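Local structure of uncharacterized protein AsqI (Emericella nidulans, 5YY3) at residues V222-T227 with I508-A513; S425-R430 with F635-T640; G442-F447 with L561-G566; L493-E498 with F573-I578; D499-Y504 with S622-I627. The protein is a zinc-containing cyclopenase that converts 4'-methoxycyclopenin into 4'-methoxyviridicatin, releasing methyl isocyanate, in aspoquinolone biosynthesis. One frame throughout, in Å; residues are numbered along the deposited sequence.

Contact 1: residues V222-T227 with I508-A513; sequences VARYET and IEMDRA
I508 makes most of the apolar contact with helix 222-227. Its CG2 methyl sits over the centre of one face of the R224 guanidinium, with I508 CG2 3.3 Å from R224 CZ. The other branch goes to the helix itself: I508 CD1 meets T227 tip to tip, 3.8 Å from T227 OG1, and I508 CG1 comes to 4.3 Å from A223 CB. The R224 chain, extended from CG to NE, slants across the isoleucine.

The short axes approach to 9.2 Å at 105°, a helix packed across the start of a strand. Helix 210-231 also carries the zinc ligand H218, so here the hemocyanin-like metal-binding region meets the Ig-like one. Just beyond I508 the strand has a classic beta bulge, M510 and D511 both facing L493.

The guanidinium also has polar and aromatic neighbours. R224 NH2 lies 3.0 Å from E509 O, which is near the guanidinium plane, and 3.6 Å from M510 SD, which approaches obliquely. R224 NH1 is hydrogen-bonded to M562 O, and W557 adds a cation-pi contact. On the helix, T227 OG1 donates to A223 O at 2.7 Å; T227 N reaches the same oxygen from its opposite face.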
# COMPACT_ATOMS: atom_id res chain seq x y z
N VAL A 222 17.75 -19.50 4.35
CA VAL A 222 17.44 -18.57 3.25
C VAL A 222 16.22 -19.03 2.41
O VAL A 222 15.33 -18.22 2.10
CB VAL A 222 18.67 -18.39 2.34
CG1 VAL A 222 18.29 -17.80 0.97
CG2 VAL A 222 19.71 -17.52 3.06
N ALA A 223 16.16 -20.31 2.04
CA ALA A 223 15.00 -20.83 1.30
C ALA A 223 13.70 -20.62 2.09
O ALA A 223 12.68 -20.23 1.53
CB ALA A 223 15.20 -22.31 0.97
N ARG A 224 13.73 -20.87 3.38
CA ARG A 224 12.57 -20.64 4.23
C ARG A 224 12.22 -19.13 4.36
O ARG A 224 11.05 -18.75 4.24
CB ARG A 224 12.81 -21.25 5.61
CG ARG A 224 12.79 -22.78 5.62
CD ARG A 224 12.94 -23.30 7.04
NE ARG A 224 12.88 -24.76 7.12
CZ ARG A 224 11.76 -25.44 7.33
NH1 ARG A 224 10.61 -24.80 7.48
NH2 ARG A 224 11.79 -26.77 7.39
N TYR A 225 13.22 -18.29 4.62
CA TYR A 225 13.02 -16.85 4.69
C TYR A 225 12.44 -16.28 3.40
O TYR A 225 11.55 -15.42 3.42
CB TYR A 225 14.33 -16.15 4.98
CG TYR A 225 14.19 -14.65 5.23
CD1 TYR A 225 13.43 -14.18 6.30
CD2 TYR A 225 14.81 -13.71 4.40
CE1 TYR A 225 13.31 -12.81 6.55
CE2 TYR A 225 14.69 -12.34 4.64
CZ TYR A 225 13.94 -11.90 5.72
OH TYR A 225 13.80 -10.55 6.01
N GLU A 226 12.97 -16.74 2.27
CA GLU A 226 12.52 -16.23 0.99
C GLU A 226 11.12 -16.73 0.71
O GLU A 226 10.28 -15.98 0.22
CB GLU A 226 13.49 -16.65 -0.11
CG GLU A 226 14.74 -15.79 -0.14
CD GLU A 226 15.37 -15.74 -1.52
OE1 GLU A 226 15.73 -16.81 -2.06
OE2 GLU A 226 15.52 -14.63 -2.07
N THR A 227 10.86 -17.99 1.03
CA THR A 227 9.52 -18.54 0.85
C THR A 227 8.52 -17.79 1.74
O THR A 227 7.39 -17.52 1.33
CB THR A 227 9.50 -20.05 1.17
OG1 THR A 227 10.34 -20.73 0.23
CG2 THR A 227 8.08 -20.61 1.09
N ILE A 508 12.70 -26.95 0.59
CA ILE A 508 12.80 -26.93 2.04
C ILE A 508 12.69 -28.35 2.62
O ILE A 508 11.71 -29.06 2.35
CB ILE A 508 11.69 -26.07 2.64
CG1 ILE A 508 11.80 -24.62 2.18
CG2 ILE A 508 11.65 -26.21 4.15
CD1 ILE A 508 10.60 -23.76 2.57
N GLU A 509 13.68 -28.78 3.41
CA GLU A 509 13.65 -30.11 3.99
C GLU A 509 12.66 -30.17 5.15
O GLU A 509 12.70 -29.33 6.04
CB GLU A 509 15.04 -30.55 4.46
CG GLU A 509 15.11 -32.06 4.78
CD GLU A 509 16.38 -32.48 5.52
OE1 GLU A 509 17.25 -31.62 5.71
OE2 GLU A 509 16.50 -33.67 5.93
N MET A 510 11.80 -31.18 5.14
CA MET A 510 10.74 -31.29 6.13
C MET A 510 10.87 -32.55 6.98
O MET A 510 10.37 -32.62 8.12
CB MET A 510 9.38 -31.26 5.44
CG MET A 510 9.07 -29.91 4.76
SD MET A 510 9.02 -28.56 5.97
CE MET A 510 7.47 -28.94 6.78
N ASP A 511 11.56 -33.56 6.45
CA ASP A 511 11.70 -34.82 7.17
C ASP A 511 12.62 -35.79 6.47
O ASP A 511 12.84 -35.71 5.25
CB ASP A 511 10.33 -35.49 7.36
CG ASP A 511 10.27 -36.33 8.62
OD1 ASP A 511 11.32 -36.51 9.28
OD2 ASP A 511 9.16 -36.80 8.96
N ARG A 512 13.15 -36.71 7.27
CA ARG A 512 13.98 -37.82 6.82
C ARG A 512 13.67 -39.01 7.72
O ARG A 512 13.84 -38.92 8.93
CB ARG A 512 15.47 -37.48 6.89
CG ARG A 512 16.33 -38.40 6.08
CD ARG A 512 17.72 -38.54 6.69
NE ARG A 512 18.39 -37.25 6.87
CZ ARG A 512 18.97 -36.87 8.00
NH1 ARG A 512 18.98 -37.68 9.05
NH2 ARG A 512 19.56 -35.68 8.08
N ALA A 513 13.19 -40.11 7.15
CA ALA A 513 12.72 -41.21 7.99
C ALA A 513 13.04 -42.58 7.42
O ALA A 513 12.81 -42.86 6.23
CB ALA A 513 11.23 -41.08 8.23

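Contact 2: residues S425-R430 with F635-T640; sequences SNLVVR and FITSTT
T637 is the first residue of 635-640 to touch strand 425-430, and it does so with both branches. Its CG2 packs against the leucine, T637 CG2 to L427 CB being 3.7 Å, while its hydroxyl faces the backbone near S425 and binds a water. OG1 is anti to the backbone N (chi1 -162°), which leaves CG2 in the crowded position between N and the carbonyl carbon.

At S638 the side chain points away and OG is hydrogen-bonded to I627 O, but the backbone still takes part. S638 O accepts a 3.2 Å hydrogen bond from the same water, which in turn accepts from L427 N at 2.8 Å and is bonded to T637 OG1 at 2.9 Å.

T639 repeats the T637 rotamer and turns CG2 onto the leucine, with T639 CG2 3.7 Å from L427 CG. That methyl also lies close to the leucine carbonyl, and T639 OG1 is 3.4 Å from L427 O.

The segments run at 43° to each other in a curled beta sheet of the Ig-like region, each paired with another strand: 425-430 with 461-475, 635-640 with 571-580. L427 continues past the threonines onto A575, C577 and W469. With backbones too far apart to bond directly, leucine-to-methyl packing and one bridging water join them, and the water gives L427 N and S638 O a partner.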
# COMPACT_ATOMS: atom_id res chain seq x y z
N SER A 425 4.08 -44.02 -3.83
CA SER A 425 2.86 -43.45 -4.39
C SER A 425 2.05 -42.79 -3.29
O SER A 425 2.33 -42.99 -2.11
CB SER A 425 2.01 -44.53 -5.09
OG SER A 425 1.39 -45.36 -4.12
N ASN A 426 1.07 -42.00 -3.68
CA ASN A 426 0.08 -41.48 -2.75
C ASN A 426 0.64 -40.64 -1.62
O ASN A 426 0.28 -40.82 -0.46
CB ASN A 426 -0.74 -42.64 -2.15
CG ASN A 426 -1.74 -43.22 -3.13
OD1 ASN A 426 -1.72 -44.41 -3.44
ND2 ASN A 426 -2.63 -42.39 -3.62
N LEU A 427 1.52 -39.71 -1.95
CA LEU A 427 2.06 -38.81 -0.94
C LEU A 427 0.97 -37.83 -0.51
O LEU A 427 0.33 -37.20 -1.34
CB LEU A 427 3.28 -38.05 -1.49
CG LEU A 427 3.92 -37.02 -0.56
CD1 LEU A 427 4.39 -37.70 0.71
CD2 LEU A 427 5.09 -36.32 -1.27
N VAL A 428 0.77 -37.71 0.79
CA VAL A 428 -0.21 -36.77 1.31
C VAL A 428 0.39 -35.92 2.47
O VAL A 428 1.14 -36.43 3.30
CB VAL A 428 -1.49 -37.51 1.80
CG1 VAL A 428 -2.51 -36.53 2.32
CG2 VAL A 428 -2.11 -38.34 0.67
N VAL A 429 0.06 -34.63 2.50
CA VAL A 429 0.29 -33.79 3.68
C VAL A 429 -1.09 -33.38 4.24
O VAL A 429 -1.91 -32.84 3.49
CB VAL A 429 1.16 -32.53 3.35
CG1 VAL A 429 1.51 -31.76 4.62
CG2 VAL A 429 2.44 -32.95 2.62
N ARG A 430 -1.35 -33.66 5.52
CA ARG A 430 -2.69 -33.48 6.12
C ARG A 430 -2.63 -32.89 7.50
O ARG A 430 -1.64 -33.07 8.19
CB ARG A 430 -3.45 -34.80 6.35
CG ARG A 430 -3.16 -35.94 5.47
CD ARG A 430 -4.29 -36.95 5.58
NE ARG A 430 -4.10 -38.01 6.56
CZ ARG A 430 -4.83 -39.11 6.55
NH1 ARG A 430 -5.78 -39.24 5.64
NH2 ARG A 430 -4.62 -40.08 7.44
N PHE A 635 10.71 -44.45 -7.50
CA PHE A 635 11.22 -44.21 -6.14
C PHE A 635 11.11 -42.71 -5.73
O PHE A 635 11.61 -42.30 -4.67
CB PHE A 635 12.68 -44.69 -6.05
CG PHE A 635 13.59 -43.96 -7.00
CD1 PHE A 635 13.63 -44.30 -8.34
CD2 PHE A 635 14.38 -42.91 -6.56
CE1 PHE A 635 14.44 -43.62 -9.23
CE2 PHE A 635 15.18 -42.22 -7.43
CZ PHE A 635 15.22 -42.57 -8.77
N ILE A 636 10.48 -41.91 -6.58
CA ILE A 636 10.16 -40.51 -6.30
C ILE A 636 8.66 -40.33 -6.49
O ILE A 636 8.07 -40.92 -7.40
CB ILE A 636 10.92 -39.51 -7.23
CG1 ILE A 636 12.42 -39.46 -6.89
CG2 ILE A 636 10.32 -38.10 -7.12
CD1 ILE A 636 13.29 -38.84 -8.00
N THR A 637 8.05 -39.54 -5.63
CA THR A 637 6.66 -39.15 -5.84
C THR A 637 6.46 -37.71 -5.35
O THR A 637 7.27 -37.19 -4.58
CB THR A 637 5.69 -40.10 -5.13
OG1 THR A 637 4.38 -39.95 -5.69
CG2 THR A 637 5.65 -39.82 -3.63
N SER A 638 5.40 -37.08 -5.81
CA SER A 638 5.15 -35.69 -5.44
C SER A 638 3.67 -35.40 -5.50
O SER A 638 2.92 -36.10 -6.19
CB SER A 638 5.92 -34.72 -6.35
OG SER A 638 5.41 -34.75 -7.66
N THR A 639 3.26 -34.37 -4.78
CA THR A 639 1.85 -34.06 -4.65
C THR A 639 1.70 -32.60 -4.27
O THR A 639 2.57 -32.02 -3.61
CB THR A 639 1.18 -34.97 -3.59
OG1 THR A 639 -0.24 -34.85 -3.68
CG2 THR A 639 1.61 -34.57 -2.20
N THR A 640 0.61 -31.97 -4.71
CA THR A 640 0.39 -30.57 -4.36
C THR A 640 -0.43 -30.50 -3.08
O THR A 640 -1.21 -31.39 -2.78
CB THR A 640 -0.30 -29.81 -5.52
OG1 THR A 640 0.39 -30.09 -6.74
CG2 THR A 640 -0.24 -28.29 -5.29
O HOH W 1 2.00 -38.77 -4.59

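Contact 3: residues G442-F447 with L561-G566; sequences GHITTF and LMLPVG
T446 and L563 have the most surface buried between strand 443-447 and loop 561-566, followed by V565. T446 supplies the polar link. Its OG1 donates to V565 O over a short 2.5 Å, lying in the carbonyl plane on a lone pair, with a C=O...donor angle of 133°. The first torsion explains this reach: OG1 stands between the backbone N and the carbonyl carbon (chi1 65°). CG2 is then anti to the carbonyl carbon, and it packs 3.9 Å from L563 CB and 3.5 Å from P564 O. Y644 O is a second, weak partner of the same hydroxyl.

L563 points toward the strand and fills the ground between T446 and I444. Its CD2 is the main point of touch, 3.7 Å from I444 CD1, where the two side chains cross obliquely.

V565 contributes mainly through its backbone oxygen, though V565 CG2 also passes 3.9 Å from T446 OG1. V565 N is hydrogen-bonded to E228 OE1, and the side chains of V565 and P564 pack on C231 and T227 of the same helix, 210-231. The loop, which leads from strand 523-528 to strand 571-580, is thus layered between that helix and strand 443-449 of the Ig-like region.

Within this buried interface, one hydroxyl fixes V565 O to the strand, while the contact from I444 to L563 is purely apolar and depends on close fit.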
# COMPACT_ATOMS: atom_id res chain seq x y z
N GLY A 442 -4.47 -32.37 2.05
CA GLY A 442 -3.69 -31.37 1.33
C GLY A 442 -4.11 -29.95 1.62
O GLY A 442 -3.74 -29.04 0.90
N HIS A 443 -4.90 -29.74 2.67
CA HIS A 443 -5.26 -28.39 3.10
C HIS A 443 -4.89 -28.25 4.56
O HIS A 443 -5.60 -28.76 5.44
CB HIS A 443 -6.75 -28.08 2.86
CG HIS A 443 -7.16 -28.17 1.42
ND1 HIS A 443 -7.44 -27.05 0.66
CD2 HIS A 443 -7.29 -29.23 0.60
CE1 HIS A 443 -7.73 -27.43 -0.57
NE2 HIS A 443 -7.65 -28.75 -0.64
N ILE A 444 -3.78 -27.56 4.82
CA ILE A 444 -3.29 -27.42 6.19
C ILE A 444 -3.20 -25.94 6.61
O ILE A 444 -3.40 -25.02 5.80
CB ILE A 444 -1.94 -28.13 6.35
CG1 ILE A 444 -0.88 -27.53 5.43
CG2 ILE A 444 -2.09 -29.64 6.06
CD1 ILE A 444 0.49 -28.24 5.53
N THR A 445 -2.89 -25.72 7.88
CA THR A 445 -3.18 -24.42 8.49
C THR A 445 -2.08 -23.86 9.42
O THR A 445 -1.54 -24.56 10.28
CB THR A 445 -4.48 -24.52 9.29
OG1 THR A 445 -5.47 -25.13 8.46
CG2 THR A 445 -4.97 -23.15 9.72
N THR A 446 -1.76 -22.60 9.21
CA THR A 446 -0.89 -21.86 10.11
C THR A 446 -1.71 -20.79 10.81
O THR A 446 -2.83 -20.46 10.38
CB THR A 446 0.25 -21.21 9.37
OG1 THR A 446 -0.28 -20.21 8.49
CG2 THR A 446 1.02 -22.25 8.55
N PHE A 447 -1.17 -20.23 11.88
CA PHE A 447 -1.83 -19.13 12.56
C PHE A 447 -0.81 -18.12 13.05
O PHE A 447 0.36 -18.44 13.29
CB PHE A 447 -2.69 -19.64 13.73
CG PHE A 447 -1.98 -20.58 14.66
CD1 PHE A 447 -1.20 -20.10 15.71
CD2 PHE A 447 -2.12 -21.96 14.52
CE1 PHE A 447 -0.55 -20.98 16.59
CE2 PHE A 447 -1.48 -22.83 15.40
CZ PHE A 447 -0.69 -22.34 16.43
N LEU A 561 7.75 -22.89 13.21
CA LEU A 561 8.11 -22.32 11.91
C LEU A 561 8.28 -23.38 10.84
O LEU A 561 8.77 -23.08 9.76
CB LEU A 561 9.43 -21.52 12.01
CG LEU A 561 9.48 -20.40 13.03
CD1 LEU A 561 10.81 -19.65 12.92
CD2 LEU A 561 8.30 -19.45 12.83
N MET A 562 7.88 -24.62 11.13
CA MET A 562 8.11 -25.71 10.19
C MET A 562 7.39 -25.47 8.89
O MET A 562 7.91 -25.77 7.82
CB MET A 562 7.68 -27.05 10.79
CG MET A 562 8.72 -27.65 11.73
SD MET A 562 10.16 -28.25 10.83
CE MET A 562 9.44 -29.63 9.95
N LEU A 563 6.20 -24.90 8.99
CA LEU A 563 5.42 -24.58 7.80
C LEU A 563 5.62 -23.13 7.40
O LEU A 563 5.54 -22.24 8.24
CB LEU A 563 3.94 -24.86 8.05
CG LEU A 563 3.22 -26.08 7.49
CD1 LEU A 563 4.09 -27.29 7.46
CD2 LEU A 563 1.95 -26.33 8.29
N PRO A 564 5.87 -22.88 6.10
CA PRO A 564 5.72 -21.50 5.62
C PRO A 564 4.33 -20.98 5.98
O PRO A 564 3.41 -21.78 6.02
CB PRO A 564 5.88 -21.64 4.11
CG PRO A 564 6.80 -22.84 3.96
CD PRO A 564 6.38 -23.78 5.06
N VAL A 565 4.20 -19.69 6.28
CA VAL A 565 2.96 -19.13 6.79
C VAL A 565 1.77 -19.32 5.82
O VAL A 565 0.62 -19.48 6.25
CB VAL A 565 3.15 -17.62 7.15
CG1 VAL A 565 3.48 -16.80 5.92
CG2 VAL A 565 1.94 -17.05 7.89
N GLY A 566 2.03 -19.33 4.51
CA GLY A 566 0.99 -19.52 3.53
C GLY A 566 0.18 -18.27 3.24
O GLY A 566 0.58 -17.16 3.62

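Contact 4: residues L493-E498 with F573-I578; sequences LFIAAE and FVAFCI
F494 and F576 form the tight centre of this antiparallel pairing, joined by backbone and ring alike. F494 N donates to F576 O at 2.9 Å, nearly straight at 169°, and F576 N returns a 2.8 Å bond to F494 O, nearly along the C=O axis. The two rings lie side by side, pointing the same way: F494 CD1 is 4.0 Å from F576 CD1, near the plane of the F576 ring. Next along, A496 and V574 make a second hydrogen-bonded pair, 2.9 Å from V574 N to A496 O, but the return bond from A496 N to V574 O is longer and more bent, 3.1 Å and 142°.

Between these lies the non-hydrogen-bonded pair I495 and A575; beside it I495 CA makes a CA-H...O contact of 3.1 Å with V574 O. At the end of the ladder the F573 ring covers the backbone, its face taking a CH-pi contact from A497 CA at 4.0 Å from the ring centroid.

Fit is looser at E498, partly exposed at the margin, where the side chain touches lightly, E498 CG 4.4 Å from V574 CG2.

F606 sets its ring edge-to-face with both F494 and F576. On the other face, L427 of strand 422-431 covers A575 and C577. Strand 508-517 flanks 487-497, and strand 636-644 flanks 571-580, so this pair lies inside the sheet of the Ig-like region.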
# COMPACT_ATOMS: atom_id res chain seq x y z
N LEU A 493 11.68 -36.14 2.68
CA LEU A 493 10.58 -35.24 2.34
C LEU A 493 11.00 -33.77 2.26
O LEU A 493 11.59 -33.22 3.20
CB LEU A 493 9.45 -35.39 3.36
CG LEU A 493 8.32 -34.36 3.26
CD1 LEU A 493 7.43 -34.62 2.07
CD2 LEU A 493 7.51 -34.31 4.54
N PHE A 494 10.67 -33.14 1.13
CA PHE A 494 10.90 -31.73 0.88
C PHE A 494 9.61 -31.05 0.40
O PHE A 494 8.74 -31.70 -0.22
CB PHE A 494 11.99 -31.53 -0.18
CG PHE A 494 13.38 -31.92 0.27
CD1 PHE A 494 13.79 -33.25 0.26
CD2 PHE A 494 14.30 -30.94 0.64
CE1 PHE A 494 15.08 -33.60 0.64
CE2 PHE A 494 15.60 -31.28 1.02
CZ PHE A 494 15.99 -32.62 1.02
N ILE A 495 9.47 -29.76 0.69
CA ILE A 495 8.42 -28.95 0.08
C ILE A 495 9.01 -27.70 -0.57
O ILE A 495 10.13 -27.29 -0.27
CB ILE A 495 7.34 -28.51 1.09
CG1 ILE A 495 7.93 -27.52 2.12
CG2 ILE A 495 6.66 -29.75 1.74
CD1 ILE A 495 6.92 -27.04 3.17
N ALA A 496 8.23 -27.11 -1.47
CA ALA A 496 8.65 -25.92 -2.18
C ALA A 496 7.40 -25.14 -2.59
O ALA A 496 6.40 -25.74 -2.99
CB ALA A 496 9.47 -26.28 -3.39
N ALA A 497 7.45 -23.82 -2.42
CA ALA A 497 6.44 -22.95 -3.01
C ALA A 497 6.35 -23.28 -4.49
O ALA A 497 7.38 -23.40 -5.16
CB ALA A 497 6.82 -21.45 -2.79
N GLU A 498 5.13 -23.45 -5.00
CA GLU A 498 4.96 -23.88 -6.39
C GLU A 498 5.73 -23.02 -7.41
O GLU A 498 6.22 -23.54 -8.41
CB GLU A 498 3.47 -23.90 -6.75
CG GLU A 498 3.17 -24.62 -8.07
CD GLU A 498 1.68 -24.83 -8.33
OE1 GLU A 498 0.97 -25.30 -7.42
OE2 GLU A 498 1.21 -24.53 -9.45
N PHE A 573 1.73 -25.35 -2.57
CA PHE A 573 3.08 -25.87 -2.41
C PHE A 573 3.17 -27.25 -3.06
O PHE A 573 2.16 -27.86 -3.35
CB PHE A 573 3.48 -25.97 -0.94
CG PHE A 573 3.86 -24.65 -0.33
CD1 PHE A 573 2.90 -23.66 -0.13
CD2 PHE A 573 5.16 -24.41 0.09
CE1 PHE A 573 3.24 -22.44 0.45
CE2 PHE A 573 5.51 -23.20 0.66
CZ PHE A 573 4.53 -22.20 0.84
N VAL A 574 4.38 -27.73 -3.29
CA VAL A 574 4.55 -29.09 -3.78
C VAL A 574 5.33 -29.90 -2.75
O VAL A 574 6.32 -29.42 -2.19
CB VAL A 574 5.28 -29.12 -5.14
CG1 VAL A 574 5.56 -30.56 -5.57
CG2 VAL A 574 4.45 -28.38 -6.19
N ALA A 575 4.87 -31.12 -2.48
CA ALA A 575 5.60 -32.04 -1.62
C ALA A 575 6.34 -33.04 -2.49
O ALA A 575 5.82 -33.49 -3.50
CB ALA A 575 4.68 -32.75 -0.67
N PHE A 576 7.56 -33.37 -2.07
CA PHE A 576 8.44 -34.25 -2.81
C PHE A 576 8.96 -35.31 -1.85
O PHE A 576 9.35 -34.99 -0.72
CB PHE A 576 9.58 -33.45 -3.45
CG PHE A 576 10.78 -34.27 -3.83
CD1 PHE A 576 11.79 -34.54 -2.91
CD2 PHE A 576 10.93 -34.74 -5.13
CE1 PHE A 576 12.90 -35.26 -3.26
CE2 PHE A 576 12.05 -35.47 -5.49
CZ PHE A 576 13.03 -35.74 -4.56
N CYS A 577 8.95 -36.56 -2.28
CA CYS A 577 9.46 -37.64 -1.46
C CYS A 577 10.30 -38.57 -2.32
O CYS A 577 9.86 -39.04 -3.37
CB CYS A 577 8.32 -38.41 -0.78
SG CYS A 577 8.95 -39.54 0.53
N ILE A 578 11.53 -38.79 -1.89
CA ILE A 578 12.40 -39.73 -2.58
C ILE A 578 12.76 -40.87 -1.61
O ILE A 578 12.93 -40.64 -0.40
CB ILE A 578 13.67 -39.03 -3.14
CG1 ILE A 578 14.57 -40.02 -3.89
CG2 ILE A 578 14.46 -38.32 -2.05
CD1 ILE A 578 15.73 -39.36 -4.62

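Contact 5: residues D499-Y504 with S622-I627; sequences DLMNDY and SIRTII
N502 OD1 takes the one direct hydrogen bond between the two segments, from R624 N at 3.2 Å; the donor stands almost in line with the amide C=O (C=O...donor angle 165°). N502 OD1 also lies 3.6 Å from S622 CB. A water adds a second link, donating to N502 O and accepting from I623 N, each at 3.1 Å.

Packing fills in around these bonds. M501 crosses R624 at about a right angle and lays its CE methyl over one face of the guanidinium, toward the rim, 3.2 Å from R624 NH1. On the buried side, I623 CD1 meets the Y504 ring obliquely, 3.6 Å from Y504 CD1; Y504 OH is hydrogen-bonded to W610 N. L500 and D503 also pack on F246 of the second subunit.

The loop side is shaped by a type I turn from L500 to D503. The other side is a helix start: S622 N donates to T625 OG1 at 2.8 Å and 178°, and T625 N returns a weak bond to S622 OG. This reciprocal pair is a capping box at the N-cap of helix 623-626, with the asparagine of the loop binding a further backbone N-H of that first turn.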
# COMPACT_ATOMS: atom_id res chain seq x y z
N ASP A 499 5.85 -21.72 -7.16
CA ASP A 499 6.57 -20.83 -8.08
C ASP A 499 8.08 -21.09 -8.10
O ASP A 499 8.73 -20.93 -9.13
CB ASP A 499 6.32 -19.36 -7.73
CG ASP A 499 4.90 -18.92 -8.02
OD1 ASP A 499 4.33 -19.43 -9.01
OD2 ASP A 499 4.35 -18.08 -7.26
N LEU A 500 8.62 -21.48 -6.95
CA LEU A 500 10.07 -21.68 -6.83
C LEU A 500 10.51 -23.12 -7.12
O LEU A 500 11.69 -23.43 -7.09
CB LEU A 500 10.55 -21.29 -5.43
CG LEU A 500 10.15 -19.92 -4.89
CD1 LEU A 500 10.70 -19.73 -3.49
CD2 LEU A 500 10.65 -18.84 -5.82
N MET A 501 9.53 -23.98 -7.41
CA MET A 501 9.73 -25.43 -7.48
C MET A 501 10.88 -25.92 -8.39
O MET A 501 11.47 -26.96 -8.10
CB MET A 501 8.39 -26.05 -7.91
CG MET A 501 8.42 -27.42 -8.47
SD MET A 501 6.79 -27.83 -9.12
CE MET A 501 6.36 -26.28 -9.84
N ASN A 502 11.21 -25.18 -9.45
CA ASN A 502 12.30 -25.63 -10.33
C ASN A 502 13.71 -25.16 -9.93
O ASN A 502 14.67 -25.36 -10.66
CB ASN A 502 12.04 -25.20 -11.77
CG ASN A 502 10.95 -26.00 -12.41
OD1 ASN A 502 10.75 -27.18 -12.10
ND2 ASN A 502 10.23 -25.36 -13.32
N ASP A 503 13.80 -24.51 -8.78
CA ASP A 503 15.09 -24.16 -8.22
C ASP A 503 15.42 -25.16 -7.12
O ASP A 503 14.70 -25.24 -6.12
CB ASP A 503 15.05 -22.73 -7.66
CG ASP A 503 16.30 -22.37 -6.90
OD1 ASP A 503 17.38 -22.90 -7.24
OD2 ASP A 503 16.20 -21.54 -5.97
N TYR A 504 16.49 -25.93 -7.33
CA TYR A 504 16.99 -26.89 -6.35
C TYR A 504 17.04 -26.31 -4.94
O TYR A 504 16.64 -26.96 -3.97
CB TYR A 504 18.41 -27.34 -6.71
CG TYR A 504 18.61 -27.99 -8.06
CD1 TYR A 504 18.19 -29.30 -8.31
CD2 TYR A 504 19.28 -27.31 -9.08
CE1 TYR A 504 18.40 -29.90 -9.55
CE2 TYR A 504 19.50 -27.90 -10.31
CZ TYR A 504 19.05 -29.20 -10.54
OH TYR A 504 19.28 -29.79 -11.77
N SER A 622 12.65 -30.58 -16.41
CA SER A 622 12.81 -29.73 -15.24
C SER A 622 12.64 -30.59 -14.00
O SER A 622 12.39 -31.80 -14.11
CB SER A 622 11.79 -28.58 -15.26
OG SER A 622 10.47 -29.08 -15.20
N ILE A 623 12.79 -30.00 -12.82
CA ILE A 623 12.53 -30.71 -11.59
C ILE A 623 11.07 -31.16 -11.60
O ILE A 623 10.75 -32.28 -11.19
CB ILE A 623 12.83 -29.82 -10.35
CG1 ILE A 623 14.35 -29.61 -10.23
CG2 ILE A 623 12.30 -30.45 -9.08
CD1 ILE A 623 14.76 -28.73 -9.06
N ARG A 624 10.20 -30.30 -12.12
CA ARG A 624 8.78 -30.59 -12.16
C ARG A 624 8.45 -31.82 -13.00
O ARG A 624 7.62 -32.63 -12.60
CB ARG A 624 7.99 -29.40 -12.68
CG ARG A 624 6.50 -29.64 -12.60
CD ARG A 624 5.76 -28.82 -13.64
NE ARG A 624 6.21 -27.44 -13.68
CZ ARG A 624 5.58 -26.44 -13.08
NH1 ARG A 624 4.47 -26.67 -12.37
NH2 ARG A 624 6.06 -25.20 -13.16
N THR A 625 9.09 -31.96 -14.16
CA THR A 625 8.79 -33.10 -15.04
C THR A 625 9.26 -34.41 -14.40
O THR A 625 8.54 -35.41 -14.41
CB THR A 625 9.41 -32.97 -16.44
OG1 THR A 625 10.82 -32.70 -16.33
CG2 THR A 625 8.75 -31.85 -17.23
N ILE A 626 10.45 -34.38 -13.82
CA ILE A 626 11.05 -35.57 -13.23
C ILE A 626 10.25 -36.07 -12.05
O ILE A 626 9.98 -37.26 -11.92
CB ILE A 626 12.51 -35.31 -12.80
CG1 ILE A 626 13.41 -35.26 -14.04
CG2 ILE A 626 13.00 -36.37 -11.82
CD1 ILE A 626 14.80 -34.75 -13.74
N ILE A 627 9.82 -35.15 -11.19
CA ILE A 627 9.16 -35.57 -9.98
C ILE A 627 7.68 -35.85 -10.26
O ILE A 627 6.94 -36.24 -9.36
CB ILE A 627 9.33 -34.53 -8.85
CG1 ILE A 627 8.52 -33.25 -9.13
CG2 ILE A 627 10.81 -34.22 -8.64
CD1 ILE A 627 8.49 -32.33 -7.95
O HOH W 2 14.43 -27.37 -13.00

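How the contacts relate
Contact 4 is central: its centre lies about 8 Å from that of contact 2 and about 9 Å from those of contacts 1 and 5. Contacts 1 to 4 all reach one mixed sheet of the Ig-like region, with strands 508-517, 487-497, 571-580, 636-644 and 443-449 adjoining in that order. Contact 5 packs beside it, its M501 and I627 touching V574 and F576. Contact 1 crosses every other contact along the chain, whereas contacts 3, 4 and 5 nest inside the loop closed by contact 2. Helix 210-231, which bears zinc ligand H218, touches contacts 3 and 5 as well, so the zinc-ligand helix packs directly on the sheet region and its loops.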